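Local coordinates for protein NAD-dependent epimerase/dehydratase (Bacteroides thetaiotaomicron, PDB 3DHN) that probably binds NAD(P) through a Rossmann-type fold and may act as an epimerase, dehydratase or oxidoreductase, its natural substrate not being established, at residues Lys51-Asp54 and Asp59-Cys62; Glu63-Ala68 and Asp97-Ala102; Val71-Asn76 and Leu93-Gly98; Ile7-Ala12 and Ala19-Ala24; Val104-Met109 and Lys209-Arg214. All coordinates share one frame; numbering follows the deposited sequence.

Contact 1: Lys51-Asp54 and Asp59-Cys62; sequences KKAD and DEVC
One face of the Glu-60 carboxylate is laid against the start of Asp-54: the backbone N and the CB of that aspartate both sit over it, while the Asp-54 carboxylate stands almost perpendicular, the two planes 88° apart. The bond of the contact runs from Asp-54 N to Glu-60 OE1, 2.8 Å, with an N-H...O angle of 146°. Its donor arrives from well above the plane, 60° out of it, so the bond is short but not ideally directed. Glu-60 OE2 rests against Asp-54 CB at 3.1 Å. A glutamate suits the place because its chain, with CG anti to the carbonyl carbon (chi1 -75°) and extended beyond, spans from the helix to the loop. Asp-54 OD2 lies 4.2 Å from Glu-60 OE2, a like-charge approach that probably costs some energy; Asp-54 OD1 is engaged with Ser-56 OG. Beneath this polar pair Val-61 CG2 packs on Asp-54 O at 4.3 Å. With an alanine in place of Glu-60, Asp-54 N is likely to lose this acceptor and the loop its polar tie to the helix. At the first turn of helix 58-65, Glu-60 N is bonded to Ser-57 OG, while Ala-53 touches Val-34 of strand 30-34. This is a beta-to-alpha connection of a Rossmann fold, at the C-terminal end of edge strand 48-51; in many short-chain dehydrogenase relatives an aspartate here lies beside the cofactor's adenine, and Asp-54 holds the corresponding place, a probable but unobserved neighbour of that ring.

Contact 2: Glu63-Ala68 and Asp97-Ala102; sequences EVCKGA and DGVKKA
Ala-102 pushes its methyl group into the end of helix 58-65, where CB meets Cys-65 CB at 4.0 Å and also lies over the backbone N of Lys-66. The backbones come close here, the CA atoms of Lys-66 and Ala-102 being 5.1 Å apart, and the small alanine suits so close an approach. Deeper in, Cys-65 SG, anti to the carbonyl carbon (chi1 -64°), reaches Val-99 CG2 at 4.2 Å; a small thiol and a branched valine make a buried apolar patch without any hydrogen bond across the contact. The outer side is looser and polar. Lys-66 brushes Ala-102 CB with CG at 4.4 Å, then leads away along the surface in an extended chain, and its NZ forms a salt bridge with Glu-63 OE1 (3.0 Å), meeting the oxygen on its syn side. Just beyond, Cys-65 to Ala-68 form a type II turn, closed by the bond from Ala-68 N to Cys-65 O; Gly-67 stands at its third position, with phi 91°, where a CB would be jammed against the carbonyl oxygen of Lys-66. The contact joins the C-terminal ends of helices 58-65 and 87-101, two neighbours on one face of the sheet. Cys-65 and Val-99 both pack on Val-71 of strand 70-73 beneath them, while on the far flank Lys-100 pairs with Glu-152.

Contact 3: Val71-Asn76 and Leu93-Gly98; sequences VISAFN and LTIIDG
Ser-73 OG is approached from two sides: Phe-75 N donates a nearly straight but weak hydrogen bond to it (3.5 Å, N-H...O angle 168°), and Ile-95 sets two methyl groups against it. Of these, CD1 lies 4.0 Å from Ser-73 OG. The pattern fits an ST turn, though the bond is weak, at the end of strand 70-73, and a compact hydroxyl residue can make it in a buried place. The same Ile-95 CD1 also touches Phe-75 CB at 3.8 Å and the ring carbon Phe-75 CG at 3.9 Å. Phe-75 has CG opposite its own N (chi1 171°), which places CB and the near ring carbons CG and CD2 beside the isoleucine, and the two side chains cross obliquely. A beta-branched chain with a long arm suits Ile-95, since CG2 and CD1 can reach both partners with the CA atoms of Ser-73 and Ile-95 8.2 Å apart. Val-55, from the loop before helix 58-65, covers both Phe-75 and Ile-95. Strand 70-73 lies between strands 6-10 and 106-110 in the sheet, and helix 87-101 lies over its face between helices 58-65 and 135-149.

Contact 4: Ile7-Ala12 and Ala19-Ala24; sequences IVLIGA and ALLNEA
Ile-7 CD1 meets Ala-24 CB at 4.2 Å, the first of the apolar contacts that carry most of this strand-to-helix packing. Its CG1 is set between N and carbonyl carbon (chi1 72°) so that the long arm faces the helix; the small alanine leaves room for it. Leu-9 sends CD1 between Leu-20 and Leu-21, 4.0 Å from Leu-20 CB and 3.9 Å from Leu-21 CB. Farther along, Leu-21 CD2 packs on Ala-12 CB at 4.2 Å.

A second kind of contact is side chain on backbone: Leu-9 CD1 comes to 3.6 Å from Leu-21 N, pressing on the main chain of the helix itself, and Leu-21 CD2 lies 4.1 Å from Ala-12 O. Strand 7-10 and helix 19-24 run nearly antiparallel, with 161° between their directions and their axes 9.9 Å apart at closest approach, as in the first beta-alpha-beta unit of a Rossmann fold. Gly-11, at phi 82°, begins the glycine-rich Gly-x-x-Gly-x-x-Gly loop that in such proteins passes under the dinucleotide phosphates.

Polar links lie around it. Strand 6-10 pairs with strands 30-34 and 70-73, and Glu-23 forms salt bridges with Arg-27 and Arg-171; Leu-20 also touches Met-201 of helix 194-206.

Contact 5: Val104-Met109 and Lys209-Arg214; sequences VNRFLM and KHHQER
Arg-106 leaves strand 106-109 with CG opposite its backbone N (chi1 -178°) and then bends sharply at chi2 (92°), which carries the guanidinium over to the loop before strand 213-218. There NH1 gives a hydrogen bond to His-210 O, 2.8 Å long and close to linear at 173°. The acceptor lies in the guanidinium plane, at its edge, and the N-H meets the carbonyl nearly end-on. His-211 comes next to it: Arg-106 NH1 is 3.7 Å from His-211 ND1, the two side chains crossing at about a right angle. The loop has its own brace, His-211 N to Glu-213 OE2 at 3.0 Å, which uses the anti lone pair of the carboxylate. Asp-156 joins the two sides, its OD2 taking both Arg-106 NH1 and His-211 ND1, while Glu-204 pairs with Arg-106 NH2 and also takes the backbone N of Lys-209 and His-210. A leucine at Arg-106 would probably leave His-210 O without this donor and the carboxylates of Asp-156 and Glu-204 without their positive partner. Arginine suits the buried site because one flat cation can meet a carbonyl and two acids together, in a polar network where it probably offsets part of the acids' charge.

In the fold
Contacts 1, 2 and 3 lie on one side of the domain, about 9 to 10 Å between centres, linked through helices 58-65 and 87-101: Val-61 CG1 of contact 1 packs on Ile-95 O of contact 3 at 3.6 Å, and Cys-65 SG of contact 2 on Val-71 CG2 of contact 3 at 3.7 Å. The sheet ties contacts 3, 4 and 5 together, strand 70-73 pairing with 6-10 and 106-110. Contact 5 is farthest from contact 1, about 21 Å between centres. The loops of contacts 1, 3 and 4 follow C-terminal strand ends, where relatives hold NAD(P).

Contact 1: Lys51-Asp54 and Asp59-Cys62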
# COMPACT_ATOMS: atom_id res chain seq x y z
N LYS A 51 2.57 -17.30 6.08
CA LYS A 51 1.33 -17.79 6.68
C LYS A 51 0.10 -17.50 5.84
O LYS A 51 0.08 -16.57 5.04
CB LYS A 51 1.12 -17.15 8.06
CG LYS A 51 2.14 -17.54 9.13
CD LYS A 51 1.75 -16.93 10.48
CE LYS A 51 2.64 -17.40 11.62
NZ LYS A 51 4.02 -16.82 11.56
N LYS A 52 -0.93 -18.33 6.04
CA LYS A 52 -2.22 -18.17 5.37
C LYS A 52 -3.20 -17.58 6.36
O LYS A 52 -3.19 -17.93 7.54
CB LYS A 52 -2.78 -19.52 4.90
CG LYS A 52 -2.24 -20.01 3.57
CD LYS A 52 -2.85 -21.36 3.16
CE LYS A 52 -4.33 -21.23 2.84
NZ LYS A 52 -4.91 -22.51 2.31
N ALA A 53 -4.04 -16.66 5.90
CA ALA A 53 -5.03 -16.04 6.75
C ALA A 53 -6.24 -15.64 5.93
O ALA A 53 -6.12 -15.33 4.74
CB ALA A 53 -4.45 -14.82 7.46
N ASP A 54 -7.42 -15.66 6.54
CA ASP A 54 -8.63 -15.26 5.85
C ASP A 54 -8.81 -13.76 6.06
O ASP A 54 -9.47 -13.33 7.01
CB ASP A 54 -9.84 -16.00 6.41
CG ASP A 54 -11.05 -15.88 5.52
OD1 ASP A 54 -11.26 -14.78 4.96
OD2 ASP A 54 -11.80 -16.87 5.39
N ASP A 59 -11.12 -12.01 13.25
CA ASP A 59 -10.35 -12.79 14.20
C ASP A 59 -9.04 -13.33 13.64
O ASP A 59 -8.05 -13.42 14.37
CB ASP A 59 -11.18 -13.95 14.75
CG ASP A 59 -12.46 -13.48 15.42
OD1 ASP A 59 -12.48 -12.34 15.94
OD2 ASP A 59 -13.45 -14.25 15.42
N GLU A 60 -9.02 -13.68 12.36
CA GLU A 60 -7.80 -14.19 11.75
C GLU A 60 -6.77 -13.08 11.51
O GLU A 60 -5.57 -13.28 11.71
CB GLU A 60 -8.11 -14.94 10.45
CG GLU A 60 -8.73 -16.32 10.69
CD GLU A 60 -8.92 -17.12 9.41
OE1 GLU A 60 -7.92 -17.32 8.69
OE2 GLU A 60 -10.06 -17.55 9.14
N VAL A 61 -7.24 -11.90 11.10
CA VAL A 61 -6.34 -10.78 10.88
C VAL A 61 -5.74 -10.34 12.22
O VAL A 61 -4.55 -10.04 12.32
CB VAL A 61 -7.08 -9.57 10.26
CG1 VAL A 61 -6.13 -8.37 10.19
CG2 VAL A 61 -7.59 -9.93 8.87
N CYS A 62 -6.57 -10.30 13.26
CA CYS A 62 -6.11 -9.90 14.59
C CYS A 62 -5.03 -10.83 15.13
O CYS A 62 -4.01 -10.39 15.66
CB CYS A 62 -7.30 -9.88 15.57
SG CYS A 62 -6.88 -9.56 17.31

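Contact 2: Glu63-Ala68 and Asp97-Ala102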
# COMPACT_ATOMS: atom_id res chain seq x y z
N GLU A 63 -5.27 -12.13 14.99
CA GLU A 63 -4.36 -13.15 15.49
C GLU A 63 -2.95 -13.13 14.90
O GLU A 63 -1.97 -13.22 15.65
CB GLU A 63 -4.99 -14.53 15.29
CG GLU A 63 -4.40 -15.65 16.15
CD GLU A 63 -4.49 -15.37 17.64
OE1 GLU A 63 -5.51 -14.80 18.08
OE2 GLU A 63 -3.54 -15.72 18.37
N VAL A 64 -2.85 -13.00 13.58
CA VAL A 64 -1.54 -13.00 12.92
C VAL A 64 -0.72 -11.72 13.12
O VAL A 64 0.50 -11.73 12.96
CB VAL A 64 -1.67 -13.26 11.40
CG1 VAL A 64 -2.30 -12.06 10.70
CG2 VAL A 64 -0.31 -13.56 10.81
N CYS A 65 -1.39 -10.62 13.48
CA CYS A 65 -0.69 -9.35 13.67
C CYS A 65 -0.21 -9.11 15.11
O CYS A 65 0.55 -8.17 15.36
CB CYS A 65 -1.59 -8.18 13.23
SG CYS A 65 -1.98 -8.17 11.47
N LYS A 66 -0.65 -9.94 16.05
CA LYS A 66 -0.24 -9.79 17.44
C LYS A 66 1.28 -9.78 17.59
O LYS A 66 1.97 -10.65 17.06
CB LYS A 66 -0.81 -10.93 18.30
CG LYS A 66 -2.27 -10.80 18.68
CD LYS A 66 -2.74 -12.03 19.47
CE LYS A 66 -4.22 -11.97 19.80
NZ LYS A 66 -4.69 -13.23 20.45
N GLY A 67 1.79 -8.79 18.32
CA GLY A 67 3.22 -8.70 18.57
C GLY A 67 4.03 -7.89 17.58
O GLY A 67 5.16 -7.49 17.87
N ALA A 68 3.47 -7.64 16.40
CA ALA A 68 4.18 -6.88 15.39
C ALA A 68 4.38 -5.42 15.78
O ALA A 68 3.57 -4.83 16.49
CB ALA A 68 3.44 -6.98 14.06
N ASP A 97 -9.36 -2.90 11.17
CA ASP A 97 -9.95 -3.15 12.47
C ASP A 97 -9.28 -4.36 13.11
O ASP A 97 -9.19 -4.46 14.34
CB ASP A 97 -11.46 -3.35 12.35
CG ASP A 97 -12.17 -2.07 11.95
OD1 ASP A 97 -11.66 -0.98 12.27
OD2 ASP A 97 -13.25 -2.16 11.33
N GLY A 98 -8.80 -5.29 12.29
CA GLY A 98 -8.13 -6.46 12.83
C GLY A 98 -6.78 -6.04 13.37
O GLY A 98 -6.32 -6.55 14.39
N VAL A 99 -6.15 -5.09 12.68
CA VAL A 99 -4.85 -4.58 13.09
C VAL A 99 -4.95 -3.78 14.39
O VAL A 99 -4.06 -3.85 15.25
CB VAL A 99 -4.23 -3.69 11.98
CG1 VAL A 99 -2.97 -3.04 12.48
CG2 VAL A 99 -3.93 -4.54 10.75
N LYS A 100 -6.03 -3.01 14.54
CA LYS A 100 -6.22 -2.22 15.76
C LYS A 100 -6.51 -3.12 16.96
O LYS A 100 -5.98 -2.91 18.04
CB LYS A 100 -7.38 -1.23 15.58
CG LYS A 100 -7.05 -0.03 14.70
CD LYS A 100 -8.16 1.01 14.71
CE LYS A 100 -9.46 0.44 14.15
NZ LYS A 100 -10.55 1.45 14.07
N LYS A 101 -7.33 -4.14 16.75
CA LYS A 101 -7.68 -5.05 17.83
C LYS A 101 -6.49 -5.86 18.31
O LYS A 101 -6.52 -6.41 19.41
CB LYS A 101 -8.82 -5.97 17.39
CG LYS A 101 -9.30 -6.94 18.47
CD LYS A 101 -10.62 -7.59 18.09
CE LYS A 101 -11.76 -6.57 18.14
NZ LYS A 101 -11.93 -5.98 19.51
N ALA A 102 -5.43 -5.92 17.50
CA ALA A 102 -4.23 -6.66 17.86
C ALA A 102 -3.29 -5.81 18.71
O ALA A 102 -2.34 -6.33 19.30
CB ALA A 102 -3.52 -7.13 16.60

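Contact 3: Val71-Asn76 and Leu93-Gly98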
# COMPACT_ATOMS: atom_id res chain seq x y z
N VAL A 71 2.31 -2.99 10.68
CA VAL A 71 1.69 -3.82 9.66
C VAL A 71 1.53 -3.05 8.36
O VAL A 71 1.12 -1.89 8.36
CB VAL A 71 0.28 -4.31 10.10
CG1 VAL A 71 -0.45 -4.96 8.92
CG2 VAL A 71 0.40 -5.30 11.25
N ILE A 72 1.88 -3.69 7.25
CA ILE A 72 1.75 -3.10 5.93
C ILE A 72 0.79 -4.01 5.17
O ILE A 72 0.97 -5.23 5.17
CB ILE A 72 3.08 -3.07 5.14
CG1 ILE A 72 4.12 -2.23 5.88
CG2 ILE A 72 2.84 -2.53 3.73
CD1 ILE A 72 5.52 -2.33 5.27
N SER A 73 -0.23 -3.43 4.54
CA SER A 73 -1.17 -4.23 3.78
C SER A 73 -1.16 -3.88 2.29
O SER A 73 -1.34 -2.71 1.92
CB SER A 73 -2.59 -4.05 4.32
OG SER A 73 -3.52 -4.75 3.50
N ALA A 74 -0.94 -4.89 1.46
CA ALA A 74 -0.92 -4.73 0.00
C ALA A 74 -2.09 -5.51 -0.62
O ALA A 74 -2.03 -5.91 -1.79
CB ALA A 74 0.41 -5.23 -0.57
N PHE A 75 -3.15 -5.71 0.16
CA PHE A 75 -4.33 -6.43 -0.29
C PHE A 75 -5.01 -5.84 -1.53
O PHE A 75 -5.24 -4.63 -1.61
CB PHE A 75 -5.37 -6.51 0.83
CG PHE A 75 -6.70 -7.06 0.39
CD1 PHE A 75 -6.89 -8.42 0.22
CD2 PHE A 75 -7.75 -6.19 0.09
CE1 PHE A 75 -8.10 -8.93 -0.26
CE2 PHE A 75 -8.97 -6.68 -0.39
CZ PHE A 75 -9.15 -8.06 -0.56
N ASN A 76 -5.36 -6.72 -2.46
CA ASN A 76 -6.05 -6.37 -3.69
C ASN A 76 -6.72 -7.65 -4.19
O ASN A 76 -6.17 -8.73 -4.06
CB ASN A 76 -5.06 -5.85 -4.74
CG ASN A 76 -5.71 -5.58 -6.08
OD1 ASN A 76 -6.65 -4.79 -6.18
ND2 ASN A 76 -5.22 -6.24 -7.12
N LEU A 93 -11.99 -2.64 5.55
CA LEU A 93 -12.32 -2.30 6.93
C LEU A 93 -11.92 -3.39 7.92
O LEU A 93 -11.34 -3.09 8.97
CB LEU A 93 -13.83 -2.05 7.09
CG LEU A 93 -14.29 -0.60 7.29
CD1 LEU A 93 -15.78 -0.61 7.66
CD2 LEU A 93 -13.49 0.07 8.40
N THR A 94 -12.24 -4.63 7.59
CA THR A 94 -11.91 -5.77 8.45
C THR A 94 -10.42 -5.83 8.74
O THR A 94 -10.00 -6.18 9.85
CB THR A 94 -12.35 -7.11 7.80
OG1 THR A 94 -13.77 -7.10 7.61
CG2 THR A 94 -11.97 -8.28 8.69
N ILE A 95 -9.61 -5.49 7.75
CA ILE A 95 -8.16 -5.51 7.91
C ILE A 95 -7.66 -4.49 8.93
O ILE A 95 -6.94 -4.85 9.86
CB ILE A 95 -7.45 -5.28 6.56
CG1 ILE A 95 -7.69 -6.48 5.64
CG2 ILE A 95 -5.95 -5.07 6.78
CD1 ILE A 95 -7.20 -6.28 4.20
N ILE A 96 -8.03 -3.23 8.76
CA ILE A 96 -7.57 -2.19 9.67
C ILE A 96 -8.13 -2.40 11.08
O ILE A 96 -7.45 -2.13 12.07
CB ILE A 96 -7.93 -0.76 9.17
CG1 ILE A 96 -7.25 0.28 10.06
CG2 ILE A 96 -9.44 -0.56 9.17
CD1 ILE A 96 -7.21 1.68 9.45
N ASP A 97 -9.36 -2.90 11.17
CA ASP A 97 -9.95 -3.15 12.47
C ASP A 97 -9.28 -4.36 13.11
O ASP A 97 -9.19 -4.46 14.34
CB ASP A 97 -11.46 -3.35 12.35
CG ASP A 97 -12.17 -2.07 11.95
OD1 ASP A 97 -11.66 -0.98 12.27
OD2 ASP A 97 -13.25 -2.16 11.33
N GLY A 98 -8.80 -5.29 12.29
CA GLY A 98 -8.13 -6.46 12.83
C GLY A 98 -6.78 -6.04 13.37
O GLY A 98 -6.32 -6.55 14.39

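Contact 4: Ile7-Ala12 and Ala19-Ala24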
# COMPACT_ATOMS: atom_id res chain seq x y z
N ILE A 7 7.58 -6.96 11.47
CA ILE A 7 6.43 -6.51 10.71
C ILE A 7 5.67 -7.64 10.03
O ILE A 7 6.19 -8.73 9.81
CB ILE A 7 6.85 -5.50 9.60
CG1 ILE A 7 7.59 -6.24 8.47
CG2 ILE A 7 7.75 -4.42 10.17
CD1 ILE A 7 8.00 -5.34 7.31
N VAL A 8 4.41 -7.35 9.71
CA VAL A 8 3.55 -8.29 9.01
C VAL A 8 3.20 -7.64 7.67
O VAL A 8 2.85 -6.46 7.62
CB VAL A 8 2.25 -8.54 9.76
CG1 VAL A 8 1.44 -9.62 9.04
CG2 VAL A 8 2.54 -8.95 11.20
N LEU A 9 3.29 -8.41 6.59
CA LEU A 9 2.97 -7.92 5.26
C LEU A 9 1.77 -8.71 4.77
O LEU A 9 1.89 -9.90 4.46
CB LEU A 9 4.16 -8.12 4.32
CG LEU A 9 4.46 -7.10 3.21
CD1 LEU A 9 5.38 -7.77 2.20
CD2 LEU A 9 3.19 -6.62 2.52
N ILE A 10 0.61 -8.07 4.71
CA ILE A 10 -0.60 -8.74 4.25
C ILE A 10 -0.76 -8.59 2.73
O ILE A 10 -0.77 -7.48 2.19
CB ILE A 10 -1.85 -8.17 4.96
CG1 ILE A 10 -1.76 -8.47 6.46
CG2 ILE A 10 -3.12 -8.77 4.37
CD1 ILE A 10 -2.88 -7.87 7.29
N GLY A 11 -0.87 -9.73 2.05
CA GLY A 11 -1.00 -9.73 0.61
C GLY A 11 0.38 -9.59 -0.01
O GLY A 11 0.58 -8.80 -0.94
N ALA A 12 1.32 -10.37 0.51
CA ALA A 12 2.70 -10.34 0.02
C ALA A 12 2.86 -11.07 -1.31
O ALA A 12 3.79 -11.86 -1.48
CB ALA A 12 3.63 -10.96 1.07
N ALA A 19 7.40 -7.02 -4.41
CA ALA A 19 8.41 -5.97 -4.37
C ALA A 19 8.63 -5.47 -2.93
O ALA A 19 9.76 -5.15 -2.55
CB ALA A 19 7.99 -4.80 -5.26
N LEU A 20 7.55 -5.41 -2.15
CA LEU A 20 7.63 -4.97 -0.75
C LEU A 20 8.31 -6.03 0.12
O LEU A 20 9.08 -5.72 1.02
CB LEU A 20 6.22 -4.69 -0.22
CG LEU A 20 5.51 -3.45 -0.76
CD1 LEU A 20 4.01 -3.52 -0.47
CD2 LEU A 20 6.13 -2.20 -0.15
N LEU A 21 8.01 -7.29 -0.18
CA LEU A 21 8.57 -8.42 0.55
C LEU A 21 10.09 -8.46 0.45
O LEU A 21 10.79 -8.55 1.47
CB LEU A 21 7.97 -9.72 0.03
CG LEU A 21 8.35 -11.03 0.72
CD1 LEU A 21 8.12 -10.92 2.22
CD2 LEU A 21 7.52 -12.17 0.14
N ASN A 22 10.61 -8.37 -0.77
CA ASN A 22 12.05 -8.40 -1.02
C ASN A 22 12.77 -7.16 -0.48
O ASN A 22 13.86 -7.27 0.09
CB ASN A 22 12.31 -8.56 -2.52
CG ASN A 22 11.84 -9.90 -3.05
OD1 ASN A 22 11.08 -9.98 -4.02
ND2 ASN A 22 12.29 -10.97 -2.42
N GLU A 23 12.17 -5.99 -0.67
CA GLU A 23 12.76 -4.74 -0.20
C GLU A 23 12.90 -4.71 1.33
O GLU A 23 13.89 -4.21 1.85
CB GLU A 23 11.92 -3.55 -0.66
CG GLU A 23 12.39 -2.19 -0.17
CD GLU A 23 13.63 -1.69 -0.87
OE1 GLU A 23 13.87 -2.09 -2.03
OE2 GLU A 23 14.36 -0.87 -0.28
N ALA A 24 11.92 -5.25 2.04
CA ALA A 24 11.96 -5.27 3.50
C ALA A 24 12.99 -6.26 4.04
O ALA A 24 13.69 -5.96 5.02
CB ALA A 24 10.59 -5.60 4.05

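Contact 5: Val104-Met109 and Lys209-Arg214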
# COMPACT_ATOMS: atom_id res chain seq x y z
N VAL A 104 -1.43 -3.03 17.54
CA VAL A 104 -0.33 -2.36 16.84
C VAL A 104 -0.69 -0.89 16.62
O VAL A 104 -1.85 -0.55 16.36
CB VAL A 104 -0.01 -3.04 15.49
CG1 VAL A 104 -0.26 -4.55 15.58
CG2 VAL A 104 -0.79 -2.40 14.38
N ASN A 105 0.31 -0.02 16.74
CA ASN A 105 0.10 1.41 16.61
C ASN A 105 0.44 2.04 15.25
O ASN A 105 0.18 3.23 15.05
CB ASN A 105 0.90 2.13 17.70
CG ASN A 105 0.58 1.61 19.10
OD1 ASN A 105 -0.57 1.61 19.53
ND2 ASN A 105 1.61 1.15 19.80
N ARG A 106 1.00 1.25 14.34
CA ARG A 106 1.39 1.76 13.02
C ARG A 106 0.90 0.85 11.89
O ARG A 106 1.23 -0.33 11.84
CB ARG A 106 2.92 1.87 12.97
CG ARG A 106 3.48 2.42 11.67
CD ARG A 106 3.65 3.93 11.71
NE ARG A 106 4.56 4.36 10.65
CZ ARG A 106 4.54 5.55 10.07
NH1 ARG A 106 3.64 6.47 10.43
NH2 ARG A 106 5.40 5.82 9.09
N PHE A 107 0.14 1.43 10.96
CA PHE A 107 -0.42 0.69 9.84
C PHE A 107 -0.19 1.44 8.53
O PHE A 107 -0.58 2.60 8.41
CB PHE A 107 -1.93 0.49 10.08
CG PHE A 107 -2.67 -0.14 8.93
CD1 PHE A 107 -2.40 -1.45 8.52
CD2 PHE A 107 -3.69 0.55 8.28
CE1 PHE A 107 -3.13 -2.04 7.50
CE2 PHE A 107 -4.43 -0.04 7.25
CZ PHE A 107 -4.15 -1.33 6.87
N LEU A 108 0.46 0.79 7.57
CA LEU A 108 0.72 1.40 6.26
C LEU A 108 -0.05 0.63 5.19
O LEU A 108 -0.01 -0.60 5.16
CB LEU A 108 2.22 1.39 5.94
CG LEU A 108 3.13 2.13 6.92
CD1 LEU A 108 3.69 1.14 7.95
CD2 LEU A 108 4.27 2.78 6.16
N MSE A 109 -0.74 1.35 4.32
CA MSE A 109 -1.55 0.70 3.30
C MSE A 109 -1.22 1.12 1.87
O MSE A 109 -0.96 2.29 1.59
CB MSE A 109 -3.03 1.00 3.58
CG MSE A 109 -4.04 0.28 2.69
SE MSE A 109 -5.89 0.78 3.11
CE MSE A 109 -6.79 -0.06 1.62
N LYS A 209 7.90 9.78 8.44
CA LYS A 209 7.78 11.19 8.09
C LYS A 209 6.31 11.57 8.00
O LYS A 209 5.96 12.75 7.99
CB LYS A 209 8.45 11.49 6.74
CG LYS A 209 9.97 11.38 6.74
CD LYS A 209 10.57 12.36 7.72
CE LYS A 209 12.07 12.13 7.89
NZ LYS A 209 12.63 13.02 8.95
N HIS A 210 5.43 10.57 7.92
CA HIS A 210 4.00 10.82 7.80
C HIS A 210 3.17 10.15 8.89
O HIS A 210 3.49 9.04 9.35
CB HIS A 210 3.50 10.37 6.43
CG HIS A 210 4.09 11.14 5.29
ND1 HIS A 210 5.18 10.69 4.57
CD2 HIS A 210 3.76 12.34 4.77
CE1 HIS A 210 5.49 11.59 3.65
NE2 HIS A 210 4.64 12.60 3.75
N HIS A 211 2.10 10.82 9.30
CA HIS A 211 1.21 10.31 10.34
C HIS A 211 -0.26 10.60 10.06
O HIS A 211 -0.65 11.75 9.86
CB HIS A 211 1.59 10.92 11.69
CG HIS A 211 3.03 10.74 12.04
ND1 HIS A 211 3.55 9.53 12.46
CD2 HIS A 211 4.08 11.60 11.98
CE1 HIS A 211 4.85 9.65 12.64
NE2 HIS A 211 5.20 10.90 12.35
N GLN A 212 -1.07 9.54 10.08
CA GLN A 212 -2.51 9.66 9.85
C GLN A 212 -2.78 10.52 8.62
O GLN A 212 -3.52 11.51 8.69
CB GLN A 212 -3.19 10.28 11.08
CG GLN A 212 -2.83 9.60 12.41
CD GLN A 212 -3.63 10.15 13.60
OE1 GLN A 212 -4.40 9.44 14.23
NE2 GLN A 212 -3.42 11.43 13.91
N GLU A 213 -2.20 10.14 7.49
CA GLU A 213 -2.40 10.89 6.26
C GLU A 213 -1.97 10.12 5.01
O GLU A 213 -1.38 9.04 5.08
CB GLU A 213 -1.63 12.21 6.32
CG GLU A 213 -0.11 12.08 6.30
CD GLU A 213 0.59 13.34 6.78
OE1 GLU A 213 0.21 14.44 6.33
OE2 GLU A 213 1.53 13.24 7.60
N ARG A 214 -2.26 10.71 3.86
CA ARG A 214 -1.90 10.11 2.58
C ARG A 214 -0.74 10.89 1.97
O ARG A 214 -0.61 12.10 2.20
CB ARG A 214 -3.11 10.16 1.63
CG ARG A 214 -2.85 9.65 0.20
CD ARG A 214 -2.41 10.77 -0.75
NE ARG A 214 -3.47 11.73 -1.01
CZ ARG A 214 -4.54 11.51 -1.78
NH1 ARG A 214 -4.70 10.34 -2.38
NH2 ARG A 214 -5.46 12.46 -1.92